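RNA-directed RNA polymerase (Infectious pancreatic necrosis virus, PDB 3ZED) catalyses RNA-templated synthesis of RNA from ribonucleoside triphosphates and probably also occurs covalently attached to the viral genomic RNA. Local coordinates at residues 591-596 with 606-611; 655-660 with 665-670. One frame throughout, in Å; residues are numbered along the deposited sequence.

Interactions 1 and 2 follow one another along the thumb domain, their centres about 12 Å apart on the same side of the chain's centre. They meet directly: the 655-660 turn packs against both segments of interaction 1. On its way to the 591-593 loop, Tyr-608 passes the turn, with CD1 3.6 Å from Met-659 O, while Leu-593 CD2 touches Met-659 CG at 3.7 Å. One helical turn after Tyr-608, Val-611 CG2 lies 3.7 Å from Trp-656 CB, whose indole leads on into interaction 2. Both contacts lie away from the potassium ions and the predicted GTP-binding residues; interaction 1 joins a loop to helix 604-621, while interaction 2 closes the loop after helix 650-654 on itself.

Interaction 1 of 2, residues 591-596 with 606-611; sequences KGLENK and IAYQIV
In the thumb domain of the polymerase, Tyr-608 on helix 604-621 crosses to Lys-591, Gly-592 and Leu-593 in the loop that joins helices 580-588 and 596-600. This is a helix-to-loop contact in which one aromatic side chain does nearly all the bridging; the two backbones come closest at Leu-593 and Tyr-608, whose CA atoms are 7.2 Å apart. With CG anti to the backbone N (chi1 157°), Tyr-608 sends its ring outward from the helix, so that the phenol end reaches the start of the loop. There the hydroxyl donates a hydrogen bond to the carbonyl of Lys-591, an oxygen lying at the ring edge near its plane. The modelled OH to O separation of 2.3 Å is very short, so the exact length is doubtful. Arg-612, one turn further along the helix, gives the same hydroxyl a weak hydrogen bond from NE, so the hydroxyl links loop and helix. Gly-592 CA, oblique to the ring, lies 3.3 Å from Tyr-608 OH, next to the bonded carbonyl. Past the glycine the chain turns over the ring: Leu-593 N sits 4.0 Å above one face of Tyr-608, displaced toward the rim. Beyond Leu-593, the loop is tied by Glu-594 OE2 to the hydroxyl of Tyr-159 in strand 157-160, and Asn-595 OD1 caps Leu-598 N at the start of helix 596-600. The Leu-593 and Tyr-608 side chains run past each other in opposite directions, bringing the leucine branch point to the root of the ring, with Leu-593 CG 3.8 Å from Tyr-608 CB.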
loop_
_atom_site.group_PDB
_atom_site.type_symbol
_atom_site.label_atom_id
_atom_site.label_comp_id
_atom_site.label_asym_id
_atom_site.label_seq_id
_atom_site.Cartn_x
_atom_site.Cartn_y
_atom_site.Cartn_z
ATOM N N LYS B 591 14.202 13.597 -5.023
ATOM C CA LYS B 591 14.748 12.402 -4.372
ATOM C C LYS B 591 15.960 12.028 -5.205
ATOM O O LYS B 591 15.895 12.122 -6.445
ATOM C CB LYS B 591 13.740 11.233 -4.318
ATOM C CG LYS B 591 12.506 11.469 -3.480
ATOM C CD LYS B 591 11.653 10.220 -3.400
ATOM C CE LYS B 591 10.363 10.482 -2.650
ATOM N NZ LYS B 591 9.649 9.227 -2.287
ATOM N N GLY B 592 17.051 11.647 -4.555
ATOM C CA GLY B 592 18.244 11.205 -5.264
ATOM C C GLY B 592 18.168 9.720 -5.563
ATOM O O GLY B 592 17.103 9.106 -5.421
ATOM N N LEU B 593 19.303 9.123 -5.961
ATOM C CA LEU B 593 19.387 7.671 -6.156
ATOM C C LEU B 593 19.413 7.010 -4.781
ATOM O O LEU B 593 20.411 7.151 -4.068
ATOM C CB LEU B 593 20.651 7.280 -6.959
ATOM C CG LEU B 593 20.620 7.397 -8.468
ATOM C CD1 LEU B 593 21.971 7.065 -9.035
ATOM C CD2 LEU B 593 19.582 6.465 -9.073
ATOM N N GLU B 594 18.312 6.357 -4.376
ATOM C CA GLU B 594 18.245 5.695 -3.066
ATOM C C GLU B 594 18.376 4.168 -3.254
ATOM O O GLU B 594 17.501 3.378 -2.876
ATOM C CB GLU B 594 16.978 6.098 -2.302
ATOM C CG GLU B 594 17.044 7.527 -1.775
ATOM C CD GLU B 594 15.747 8.130 -1.267
ATOM O OE1 GLU B 594 14.834 7.361 -0.883
ATOM O OE2 GLU B 594 15.655 9.379 -1.232
ATOM N N ASN B 595 19.495 3.784 -3.889
ATOM C CA ASN B 595 19.918 2.423 -4.214
ATOM C C ASN B 595 21.434 2.436 -4.323
ATOM O O ASN B 595 21.974 2.986 -5.286
ATOM C CB ASN B 595 19.260 1.929 -5.518
ATOM C CG ASN B 595 19.504 0.464 -5.790
ATOM O OD1 ASN B 595 20.438 0.095 -6.511
ATOM N ND2 ASN B 595 18.692 -0.404 -5.183
ATOM N N LYS B 596 22.117 1.888 -3.297
ATOM C CA LYS B 596 23.577 1.846 -3.182
ATOM C C LYS B 596 24.240 1.176 -4.392
ATOM O O LYS B 596 25.217 1.719 -4.916
ATOM C CB LYS B 596 23.995 1.128 -1.889
ATOM N N ILE B 606 25.342 10.766 -13.168
ATOM C CA ILE B 606 25.160 11.820 -14.168
ATOM C C ILE B 606 23.918 11.495 -15.040
ATOM O O ILE B 606 23.273 12.414 -15.553
ATOM C CB ILE B 606 26.459 12.101 -14.985
ATOM C CG1 ILE B 606 26.335 13.346 -15.917
ATOM C CG2 ILE B 606 26.977 10.865 -15.716
ATOM C CD1 ILE B 606 25.801 14.704 -15.228
ATOM N N ALA B 607 23.566 10.198 -15.155
ATOM C CA ALA B 607 22.366 9.756 -15.864
ATOM C C ALA B 607 21.127 10.152 -15.050
ATOM O O ALA B 607 20.154 10.651 -15.625
ATOM C CB ALA B 607 22.403 8.251 -16.095
ATOM N N TYR B 608 21.195 9.976 -13.697
ATOM C CA TYR B 608 20.129 10.333 -12.753
ATOM C C TYR B 608 19.797 11.827 -12.886
ATOM O O TYR B 608 18.628 12.190 -12.823
ATOM C CB TYR B 608 20.511 9.973 -11.286
ATOM C CG TYR B 608 19.741 10.789 -10.266
ATOM C CD1 TYR B 608 18.455 10.422 -9.878
ATOM C CD2 TYR B 608 20.246 11.997 -9.787
ATOM C CE1 TYR B 608 17.702 11.221 -9.024
ATOM C CE2 TYR B 608 19.493 12.818 -8.955
ATOM C CZ TYR B 608 18.226 12.423 -8.568
ATOM O OH TYR B 608 17.495 13.234 -7.734
ATOM N N GLN B 609 20.826 12.677 -13.057
ATOM C CA GLN B 609 20.707 14.129 -13.218
ATOM C C GLN B 609 19.826 14.478 -14.410
ATOM O O GLN B 609 18.955 15.344 -14.290
ATOM C CB GLN B 609 22.100 14.769 -13.390
ATOM C CG GLN B 609 22.948 14.760 -12.114
ATOM C CD GLN B 609 22.370 15.620 -11.005
ATOM O OE1 GLN B 609 22.052 16.808 -11.189
ATOM N NE2 GLN B 609 22.224 15.029 -9.827
ATOM N N ILE B 610 20.025 13.786 -15.544
ATOM C CA ILE B 610 19.213 13.973 -16.751
ATOM C C ILE B 610 17.778 13.467 -16.473
ATOM O O ILE B 610 16.817 14.160 -16.824
ATOM C CB ILE B 610 19.853 13.261 -17.970
ATOM C CG1 ILE B 610 21.232 13.896 -18.314
ATOM C CG2 ILE B 610 18.892 13.243 -19.182
ATOM C CD1 ILE B 610 22.188 13.005 -19.056
ATOM N N VAL B 611 17.650 12.262 -15.866
ATOM C CA VAL B 611 16.374 11.624 -15.530
ATOM C C VAL B 611 15.500 12.586 -14.667
ATOM O O VAL B 611 14.336 12.789 -14.985
ATOM C CB VAL B 611 16.587 10.238 -14.851
ATOM C CG1 VAL B 611 15.286 9.681 -14.261
ATOM C CG2 VAL B 611 17.183 9.230 -15.840
#

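Interaction 2 of 2, residues 655-660 with 665-670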
loop_
_atom_site.group_PDB
_atom_site.type_symbol
_atom_site.label_atom_id
_atom_site.label_comp_id
_atom_site.label_asym_id
_atom_site.label_seq_id
_atom_site.Cartn_x
_atom_site.Cartn_y
_atom_site.Cartn_z
ATOM N N ASP B 655 16.440 2.422 -19.092
ATOM C CA ASP B 655 15.854 1.851 -17.869
ATOM C C ASP B 655 15.834 2.912 -16.740
ATOM O O ASP B 655 16.269 2.637 -15.628
ATOM C CB ASP B 655 16.612 0.575 -17.450
ATOM C CG ASP B 655 16.788 -0.449 -18.562
ATOM O OD1 ASP B 655 15.797 -0.726 -19.280
ATOM O OD2 ASP B 655 17.914 -0.968 -18.717
ATOM N N TRP B 656 15.320 4.125 -17.050
ATOM C CA TRP B 656 15.250 5.292 -16.148
ATOM C C TRP B 656 14.279 5.137 -14.966
ATOM O O TRP B 656 14.407 5.857 -13.978
ATOM C CB TRP B 656 14.846 6.547 -16.940
ATOM C CG TRP B 656 13.424 6.533 -17.431
ATOM C CD1 TRP B 656 12.968 6.018 -18.609
ATOM C CD2 TRP B 656 12.279 7.087 -16.763
ATOM N NE1 TRP B 656 11.616 6.228 -18.726
ATOM C CE2 TRP B 656 11.159 6.853 -17.592
ATOM C CE3 TRP B 656 12.085 7.741 -15.527
ATOM C CZ2 TRP B 656 9.865 7.223 -17.219
ATOM C CZ3 TRP B 656 10.802 8.128 -15.169
ATOM C CH2 TRP B 656 9.711 7.864 -16.001
ATOM N N ASN B 657 13.300 4.237 -15.090
ATOM C CA ASN B 657 12.211 4.015 -14.139
ATOM C C ASN B 657 12.689 3.758 -12.710
ATOM O O ASN B 657 12.150 4.360 -11.783
ATOM C CB ASN B 657 11.303 2.881 -14.627
ATOM C CG ASN B 657 10.752 3.173 -16.008
ATOM O OD1 ASN B 657 11.422 2.978 -17.026
ATOM N ND2 ASN B 657 9.594 3.795 -16.063
ATOM N N ASN B 658 13.703 2.907 -12.540
ATOM C CA ASN B 658 14.285 2.552 -11.236
ATOM C C ASN B 658 15.025 3.739 -10.565
ATOM O O ASN B 658 15.181 3.728 -9.346
ATOM C CB ASN B 658 15.217 1.338 -11.352
ATOM C CG ASN B 658 15.937 1.229 -12.672
ATOM O OD1 ASN B 658 15.500 0.519 -13.590
ATOM N ND2 ASN B 658 17.016 1.981 -12.813
ATOM N N MET B 659 15.455 4.741 -11.349
ATOM C CA MET B 659 16.142 5.953 -10.887
ATOM C C MET B 659 15.184 7.107 -10.508
ATOM O O MET B 659 15.640 8.142 -9.999
ATOM C CB MET B 659 17.061 6.477 -11.994
ATOM C CG MET B 659 18.197 5.581 -12.338
ATOM S SD MET B 659 19.395 6.495 -13.316
ATOM C CE MET B 659 20.843 5.582 -12.919
ATOM N N SER B 660 13.880 6.963 -10.791
ATOM C CA SER B 660 12.966 8.073 -10.568
ATOM C C SER B 660 11.795 7.711 -9.678
ATOM O O SER B 660 11.309 6.600 -9.733
ATOM C CB SER B 660 12.461 8.591 -11.916
ATOM O OG SER B 660 11.583 9.696 -11.780
ATOM N N ASP B 665 5.152 4.692 -13.450
ATOM C CA ASP B 665 4.028 4.951 -14.343
ATOM C C ASP B 665 4.384 4.599 -15.816
ATOM O O ASP B 665 3.793 3.682 -16.414
ATOM C CB ASP B 665 3.572 6.421 -14.214
ATOM C CG ASP B 665 3.010 6.830 -12.845
ATOM O OD1 ASP B 665 1.845 6.429 -12.526
ATOM O OD2 ASP B 665 3.696 7.619 -12.124
ATOM N N LEU B 666 5.385 5.315 -16.367
ATOM C CA LEU B 666 5.831 5.298 -17.760
ATOM C C LEU B 666 6.839 4.154 -18.030
ATOM O O LEU B 666 7.968 4.371 -18.489
ATOM C CB LEU B 666 6.446 6.684 -18.081
ATOM C CG LEU B 666 5.726 8.022 -17.698
ATOM C CD1 LEU B 666 4.242 8.021 -18.017
ATOM C CD2 LEU B 666 6.039 8.476 -16.283
ATOM N N GLU B 667 6.376 2.921 -17.791
ATOM C CA GLU B 667 7.148 1.668 -17.840
ATOM C C GLU B 667 7.848 1.370 -19.183
ATOM O O GLU B 667 8.943 0.811 -19.173
ATOM C CB GLU B 667 6.261 0.468 -17.452
ATOM C CG GLU B 667 5.399 0.671 -16.208
ATOM C CD GLU B 667 6.043 0.602 -14.832
ATOM O OE1 GLU B 667 7.282 0.748 -14.725
ATOM O OE2 GLU B 667 5.288 0.422 -13.848
ATOM N N GLY B 668 7.217 1.728 -20.299
ATOM C CA GLY B 668 7.732 1.466 -21.636
ATOM C C GLY B 668 8.275 2.648 -22.409
ATOM O O GLY B 668 8.340 2.597 -23.639
ATOM N N ILE B 669 8.688 3.720 -21.716
ATOM C CA ILE B 669 9.272 4.876 -22.402
ATOM C C ILE B 669 10.766 4.969 -22.067
ATOM O O ILE B 669 11.199 4.513 -21.004
ATOM C CB ILE B 669 8.531 6.213 -22.142
ATOM C CG1 ILE B 669 8.751 6.746 -20.734
ATOM C CG2 ILE B 669 7.046 6.116 -22.469
ATOM C CD1 ILE B 669 9.243 8.070 -20.719
ATOM N N THR B 670 11.547 5.540 -22.995
ATOM C CA THR B 670 12.982 5.714 -22.838
ATOM C C THR B 670 13.326 7.211 -22.826
ATOM O O THR B 670 12.720 7.992 -23.563
ATOM C CB THR B 670 13.769 4.930 -23.918
ATOM O OG1 THR B 670 15.148 5.278 -23.811
ATOM C CG2 THR B 670 13.297 5.221 -25.341
#
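Asn-657 and Glu-667 bring the two backbones closest, with CA atoms 6.7 Å apart, where a 3-10 turn at 657-659 faces a tightly folded loop in the thumb domain, between helices 650-654 and 677-683. In that loop Leu-666 centres an inverse gamma turn and begins a type I beta turn ending at Ile-669. Trp-656 and Asn-657 grip carbonyls at the two ends of the beta turn. With CG between the backbone N and the carbonyl carbon (chi1 69°), Trp-656 turns its indole toward 666-669. Its NE1 donates to Ile-669 O at 2.9 Å; the acceptor lies in the indole plane, but the bond is bent (N-H...O 135°). Asn-657 ND2 reaches Leu-666 O at 3.0 Å along a straighter path (159°), from above the carbonyl plane. The same ND2 sits over one indole face, offset toward the rim. Leu-666 CB meets Trp-656 CZ2 at 3.6 Å in the ring plane, whereas Ile-669 CD1, 3.7 Å from the same carbon, lies out of the plane, on the side away from Asn-657 ND2. Asn-657 ND2 also donates to Gly-663 O, so one amide ties two carbonyls. With the indole N-H spent on a third, the buried tryptophan keeps its polar atom satisfied while its six-membered ring packs against leucine and isoleucine.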